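Local coordinates for protein acetyltransferase (Vibrio fischeri, PDB 3JVN) that probably transfers an acyl group, most likely acetyl from acetyl-coenzyme A as in many members of the GNAT family, to an acceptor that is not identified, at residues A[20-25]-A[93-98]; A[84-89]-A[121-126]. All blocks are in the same frame, centred on the assembly; numbering follows the deposited sequence.

Contact 1: residues A[20-25]-A[93-98]; sequences MYKLHD and ELYIEK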
loop_
_atom_site.group_PDB
_atom_site.type_symbol
_atom_site.label_atom_id
_atom_site.label_comp_id
_atom_site.label_asym_id
_atom_site.label_seq_id
_atom_site.Cartn_x
_atom_site.Cartn_y
_atom_site.Cartn_z
HETATM N N MSE A 20 -11.740 -21.078 -12.694
HETATM C CA MSE A 20 -10.409 -20.673 -12.256
HETATM C C MSE A 20 -9.436 -21.203 -13.307
HETATM O O MSE A 20 -8.423 -20.573 -13.607
HETATM C CB MSE A 20 -10.100 -21.276 -10.876
HETATM C CG MSE A 20 -8.781 -20.812 -10.231
HETATM SE SE MSE A 20 -8.763 -18.947 -9.611
HETATM C CE MSE A 20 -10.207 -19.055 -8.322
ATOM N N TYR A 21 -9.768 -22.361 -13.873
ATOM C CA TYR A 21 -8.948 -22.990 -14.904
ATOM C C TYR A 21 -9.096 -22.221 -16.217
ATOM O O TYR A 21 -8.110 -21.962 -16.911
ATOM C CB TYR A 21 -9.381 -24.442 -15.110
ATOM C CG TYR A 21 -8.693 -25.107 -16.268
ATOM C CD1 TYR A 21 -7.353 -25.480 -16.188
ATOM C CD2 TYR A 21 -9.367 -25.328 -17.470
ATOM C CE1 TYR A 21 -6.703 -26.053 -17.275
ATOM C CE2 TYR A 21 -8.723 -25.899 -18.563
ATOM C CZ TYR A 21 -7.393 -26.259 -18.459
ATOM O OH TYR A 21 -6.751 -26.825 -19.537
ATOM N N LYS A 22 -10.331 -21.864 -16.559
ATOM C CA LYS A 22 -10.584 -21.110 -17.779
ATOM C C LYS A 22 -9.814 -19.789 -17.715
ATOM O O LYS A 22 -9.200 -19.374 -18.701
ATOM C CB LYS A 22 -12.083 -20.829 -17.948
ATOM C CG LYS A 22 -12.927 -22.012 -18.425
ATOM C CD LYS A 22 -14.386 -21.578 -18.579
ATOM C CE LYS A 22 -15.249 -22.568 -19.374
ATOM N NZ LYS A 22 -15.519 -23.856 -18.676
ATOM N N LEU A 23 -9.848 -19.138 -16.550
ATOM C CA LEU A 23 -9.151 -17.867 -16.354
ATOM C C LEU A 23 -7.663 -18.027 -16.640
ATOM O O LEU A 23 -7.104 -17.357 -17.518
ATOM C CB LEU A 23 -9.326 -17.355 -14.917
ATOM C CG LEU A 23 -8.563 -16.058 -14.562
ATOM C CD1 LEU A 23 -8.979 -14.950 -15.526
ATOM C CD2 LEU A 23 -8.848 -15.629 -13.121
ATOM N N HIS A 24 -7.025 -18.921 -15.893
ATOM C CA HIS A 24 -5.602 -19.166 -16.054
ATOM C C HIS A 24 -5.248 -19.628 -17.451
ATOM O O HIS A 24 -4.172 -19.308 -17.958
ATOM C CB HIS A 24 -5.139 -20.199 -15.039
ATOM C CG HIS A 24 -5.241 -19.727 -13.623
ATOM N ND1 HIS A 24 -5.266 -20.588 -12.547
ATOM C CD2 HIS A 24 -5.327 -18.479 -13.109
ATOM C CE1 HIS A 24 -5.365 -19.890 -11.431
ATOM N NE2 HIS A 24 -5.403 -18.607 -11.743
ATOM N N ASP A 25 -6.148 -20.371 -18.082
ATOM C CA ASP A 25 -5.885 -20.863 -19.429
ATOM C C ASP A 25 -5.732 -19.719 -20.421
ATOM O O ASP A 25 -4.735 -19.639 -21.139
ATOM C CB ASP A 25 -7.011 -21.779 -19.897
ATOM C CG ASP A 25 -6.668 -22.492 -21.187
ATOM O OD1 ASP A 25 -5.819 -23.399 -21.145
ATOM O OD2 ASP A 25 -7.224 -22.142 -22.243
ATOM N N GLU A 93 -8.217 -11.867 -8.499
ATOM C CA GLU A 93 -8.703 -12.361 -9.781
ATOM C C GLU A 93 -10.148 -12.027 -10.097
ATOM O O GLU A 93 -10.966 -11.790 -9.206
ATOM C CB GLU A 93 -8.543 -13.874 -9.832
ATOM C CG GLU A 93 -7.141 -14.336 -9.636
ATOM C CD GLU A 93 -7.092 -15.633 -8.884
ATOM O OE1 GLU A 93 -7.485 -15.651 -7.687
ATOM O OE2 GLU A 93 -6.656 -16.635 -9.496
ATOM N N LEU A 94 -10.461 -12.050 -11.384
ATOM C CA LEU A 94 -11.808 -11.754 -11.832
ATOM C C LEU A 94 -11.992 -12.421 -13.191
ATOM O O LEU A 94 -11.193 -12.207 -14.098
ATOM C CB LEU A 94 -11.991 -10.236 -11.935
ATOM C CG LEU A 94 -13.422 -9.679 -11.912
ATOM C CD1 LEU A 94 -13.385 -8.154 -11.999
ATOM C CD2 LEU A 94 -14.222 -10.250 -13.073
ATOM N N TYR A 95 -13.036 -13.233 -13.334
ATOM C CA TYR A 95 -13.280 -13.915 -14.600
ATOM C C TYR A 95 -14.733 -13.917 -15.030
ATOM O O TYR A 95 -15.633 -14.054 -14.201
ATOM C CB TYR A 95 -12.771 -15.362 -14.539
ATOM C CG TYR A 95 -13.074 -16.162 -15.792
ATOM C CD1 TYR A 95 -14.232 -16.938 -15.890
ATOM C CD2 TYR A 95 -12.223 -16.111 -16.895
ATOM C CE1 TYR A 95 -14.530 -17.642 -17.054
ATOM C CE2 TYR A 95 -12.516 -16.812 -18.064
ATOM C CZ TYR A 95 -13.667 -17.574 -18.137
ATOM O OH TYR A 95 -13.957 -18.266 -19.292
ATOM N N ILE A 96 -14.954 -13.764 -16.336
ATOM C CA ILE A 96 -16.300 -13.772 -16.897
ATOM C C ILE A 96 -16.331 -14.667 -18.131
ATOM O O ILE A 96 -15.417 -14.643 -18.952
ATOM C CB ILE A 96 -16.777 -12.358 -17.332
ATOM C CG1 ILE A 96 -16.453 -11.321 -16.252
ATOM C CG2 ILE A 96 -18.281 -12.379 -17.580
ATOM C CD1 ILE A 96 -15.111 -10.624 -16.462
ATOM N N GLU A 97 -17.380 -15.470 -18.253
ATOM C CA GLU A 97 -17.515 -16.353 -19.399
ATOM C C GLU A 97 -17.476 -15.489 -20.641
ATOM O O GLU A 97 -18.099 -14.425 -20.673
ATOM C CB GLU A 97 -18.839 -17.094 -19.333
ATOM C CG GLU A 97 -18.944 -18.033 -18.151
ATOM C CD GLU A 97 -18.098 -19.276 -18.326
ATOM O OE1 GLU A 97 -18.309 -20.246 -17.564
ATOM O OE2 GLU A 97 -17.217 -19.282 -19.217
ATOM N N LYS A 98 -16.744 -15.948 -21.655
ATOM C CA LYS A 98 -16.598 -15.211 -22.912
ATOM C C LYS A 98 -17.970 -14.927 -23.527
ATOM O O LYS A 98 -18.130 -14.016 -24.340
ATOM C CB LYS A 98 -15.713 -16.006 -23.894
ATOM C CG LYS A 98 -14.279 -16.266 -23.373
ATOM C CD LYS A 98 -13.260 -16.610 -24.486
ATOM C CE LYS A 98 -13.034 -15.420 -25.449
ATOM N NZ LYS A 98 -12.042 -15.631 -26.577
#

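Contact 2: residues A[84-89]-A[121-126]; sequences KLVMMA and GVKEIF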
loop_
_atom_site.group_PDB
_atom_site.type_symbol
_atom_site.label_atom_id
_atom_site.label_comp_id
_atom_site.label_asym_id
_atom_site.label_seq_id
_atom_site.Cartn_x
_atom_site.Cartn_y
_atom_site.Cartn_z
ATOM N N LYS A 84 0.448 2.056 14.036
ATOM C CA LYS A 84 -0.575 1.040 14.141
ATOM C C LYS A 84 -0.841 0.513 12.729
ATOM O O LYS A 84 -0.652 1.221 11.741
ATOM C CB LYS A 84 -1.852 1.635 14.752
ATOM C CG LYS A 84 -2.201 1.076 16.133
ATOM C CD LYS A 84 -1.424 1.753 17.268
ATOM C CE LYS A 84 -1.057 0.755 18.381
ATOM N NZ LYS A 84 -2.207 -0.081 18.872
ATOM N N LEU A 85 -1.273 -0.736 12.645
ATOM C CA LEU A 85 -1.559 -1.362 11.369
ATOM C C LEU A 85 -2.629 -0.571 10.598
ATOM O O LEU A 85 -3.587 -0.075 11.187
ATOM C CB LEU A 85 -2.020 -2.803 11.610
ATOM C CG LEU A 85 -1.272 -3.551 12.713
ATOM C CD1 LEU A 85 0.230 -3.352 12.539
ATOM C CD2 LEU A 85 -1.710 -3.041 14.077
ATOM N N VAL A 86 -2.445 -0.450 9.283
ATOM C CA VAL A 86 -3.379 0.265 8.415
ATOM C C VAL A 86 -4.140 -0.788 7.641
ATOM O O VAL A 86 -3.539 -1.677 7.047
ATOM C CB VAL A 86 -2.627 1.156 7.400
ATOM C CG1 VAL A 86 -3.607 2.058 6.661
ATOM C CG2 VAL A 86 -1.562 1.967 8.099
HETATM N N MSE A 87 -5.459 -0.700 7.634
HETATM C CA MSE A 87 -6.230 -1.695 6.916
HETATM C C MSE A 87 -6.246 -1.441 5.414
HETATM O O MSE A 87 -6.623 -0.363 4.950
HETATM C CB MSE A 87 -7.665 -1.744 7.436
HETATM C CG MSE A 87 -8.564 -2.739 6.677
HETATM SE SE MSE A 87 -8.152 -4.619 6.996
HETATM C CE MSE A 87 -9.921 -5.214 7.498
HETATM N N MSE A 88 -5.831 -2.447 4.655
HETATM C CA MSE A 88 -5.818 -2.353 3.205
HETATM C C MSE A 88 -6.310 -3.667 2.645
HETATM O O MSE A 88 -6.563 -4.616 3.389
HETATM C CB MSE A 88 -4.406 -2.080 2.691
HETATM C CG MSE A 88 -3.722 -0.894 3.326
HETATM SE SE MSE A 88 -2.068 -0.509 2.418
HETATM C CE MSE A 88 -1.608 1.132 3.326
ATOM N N ALA A 89 -6.440 -3.725 1.330
ATOM C CA ALA A 89 -6.904 -4.937 0.690
ATOM C C ALA A 89 -6.339 -5.088 -0.710
ATOM O O ALA A 89 -5.699 -4.180 -1.243
ATOM C CB ALA A 89 -8.448 -4.971 0.645
ATOM N N GLY A 121 -13.570 -0.197 6.268
ATOM C CA GLY A 121 -12.588 0.862 6.413
ATOM C C GLY A 121 -11.243 0.662 5.733
ATOM O O GLY A 121 -10.207 0.949 6.333
ATOM N N VAL A 122 -11.229 0.173 4.496
ATOM C CA VAL A 122 -9.944 -0.011 3.816
ATOM C C VAL A 122 -9.383 1.322 3.333
ATOM O O VAL A 122 -10.081 2.119 2.702
ATOM C CB VAL A 122 -10.032 -0.975 2.609
ATOM C CG1 VAL A 122 -10.488 -2.351 3.078
ATOM C CG2 VAL A 122 -10.960 -0.404 1.550
ATOM N N LYS A 123 -8.110 1.553 3.633
ATOM C CA LYS A 123 -7.460 2.796 3.256
ATOM C C LYS A 123 -6.919 2.736 1.841
ATOM O O LYS A 123 -7.112 3.673 1.067
ATOM C CB LYS A 123 -6.332 3.105 4.234
ATOM C CG LYS A 123 -6.756 3.023 5.708
ATOM C CD LYS A 123 -8.009 3.838 5.981
ATOM C CE LYS A 123 -8.321 3.862 7.463
ATOM N NZ LYS A 123 -9.618 4.542 7.761
ATOM N N GLU A 124 -6.244 1.636 1.505
ATOM C CA GLU A 124 -5.674 1.448 0.170
ATOM C C GLU A 124 -6.126 0.146 -0.497
ATOM O O GLU A 124 -6.321 -0.865 0.173
ATOM C CB GLU A 124 -4.143 1.475 0.240
ATOM C CG GLU A 124 -3.550 2.808 0.692
ATOM C CD GLU A 124 -4.131 3.993 -0.060
ATOM O OE1 GLU A 124 -4.245 3.896 -1.303
ATOM O OE2 GLU A 124 -4.458 5.020 0.588
ATOM N N ILE A 125 -6.277 0.189 -1.821
ATOM C CA ILE A 125 -6.691 -0.975 -2.606
ATOM C C ILE A 125 -5.786 -1.239 -3.820
ATOM O O ILE A 125 -5.631 -0.384 -4.695
ATOM C CB ILE A 125 -8.144 -0.822 -3.129
ATOM C CG1 ILE A 125 -9.113 -0.709 -1.958
ATOM C CG2 ILE A 125 -8.518 -2.009 -4.003
ATOM C CD1 ILE A 125 -9.057 -1.890 -0.998
ATOM N N PHE A 126 -5.216 -2.440 -3.870
ATOM C CA PHE A 126 -4.329 -2.840 -4.961
ATOM C C PHE A 126 -5.023 -3.863 -5.847
ATOM O O PHE A 126 -5.372 -4.943 -5.379
ATOM C CB PHE A 126 -3.056 -3.466 -4.393
ATOM C CG PHE A 126 -2.307 -2.572 -3.462
ATOM C CD1 PHE A 126 -1.552 -1.518 -3.953
ATOM C CD2 PHE A 126 -2.381 -2.769 -2.084
ATOM C CE1 PHE A 126 -0.880 -0.672 -3.085
ATOM C CE2 PHE A 126 -1.714 -1.931 -1.208
ATOM C CZ PHE A 126 -0.962 -0.878 -1.705
#

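Contact 1: residues A[20-25]-A[93-98]
Glu-93 reaches from the strand toward His-24 and Met-20 on segment 20-25 of helix 13-30. His-24 NE2 donates a His-carboxylate hydrogen bond to Glu-93 OE2 at 3.2 Å. The imidazole and carboxylate planes are 18° apart. OE2 lies at the ring edge, tilted a little out of the ring plane, and is met nearly along its C-O bond. Met-20 is selenomethionine, and its SE also lies beside Glu-93 OE2. The CB of Glu-93 packs 3.7 Å from Leu-23 CD2. The Leu-94 side chain points away from the helix, but its carbonyl O lies near Leu-23 CD1. Tyr-95 and Leu-23 form the apolar middle of the contact; their side chains slide past each other in opposite directions. Tyr-95 CG is anti to the backbone N (chi1 176°). Leu-23 N sits over one ring face, and Leu-23 CD1 is 3.7 Å from Tyr-95 CD2. Tyr-95 OH touches Lys-22 CB and CD and is hydrogen-bonded to Glu-26 of the same helix. Glu-97 OE2 lies 3.7 Å from Lys-22 CD. The axes of segment 20-25 and strand 93-96 lie at 98°. This is helix-on-sheet packing of the GNAT fold: strand 67-79 pairs antiparallel with strand 86-96, and helix 105-118 touches Leu-94.

Contact 2: residues A[84-89]-A[121-126]
Strands 86-89 and 124-126 run parallel, their axes 28° apart, and three backbone hydrogen bonds join the two segments. Lys-123 N, from the loop before the second strand, donates to Met-87 O at 2.8 Å. Its N-H...O angle is 178°. Ala-89 N donates to Glu-124 O at 3.1 Å, and Phe-126 N to Ala-89 O at 3.2 Å. Val-122 CA also makes a CA-H...O contact with Met-87 O. Ala-89 CB packs on Ile-125 CD1 at 3.5 Å. Val-122 CG1 bridges Ala-89 CB and CG of Met-87, a selenomethionine. Met-88, also selenomethionine, lies alongside Glu-124, and the two side chains point the same way. Its CG is anti to the carbonyl carbon (chi1 -53°), and the chain is extended beyond it. Met-88 SE lies 3.6 Å from Glu-124 CB. The same SE meets the edge of the Phe-126 ring at CE2, 3.9 Å away, as a Met-aromatic contact. The Val-86 and Lys-123 side chains cross at about a right angle, with Val-86 CG1 3.4 Å from Lys-123 CG. Backbone bonds thus set the parallel pairing of a beta-alpha-beta unit, and its two faces pack differently. Ala-89 and Ile-125 share one face, with Val-122 beside them, against Leu-117 of helix 105-118. Met-88 is on the other face, where Phe-126 of the second subunit also packs.

Overall arrangement
Contacts 1 and 2 share strand 86-96 and lie on opposite sides of the chain's centre, their centres about 27 Å apart. Contact 2 uses the start of this strand and contact 1 its end. Along the chain the segments alternate: 20-25, 84-89, 93-98, then 121-126. Contact 1 joins helix 13-30 to the sheet. Contact 2 joins the two strands of the beta-alpha-beta unit formed by strand 86-96, helix 105-118 and strand 124-127. Strand 124-127 is an outermost strand within the chain. One strand of the mixed GNAT sheet thus links an early helix to the late parallel pairing. Contact 2 alone touches the second subunit.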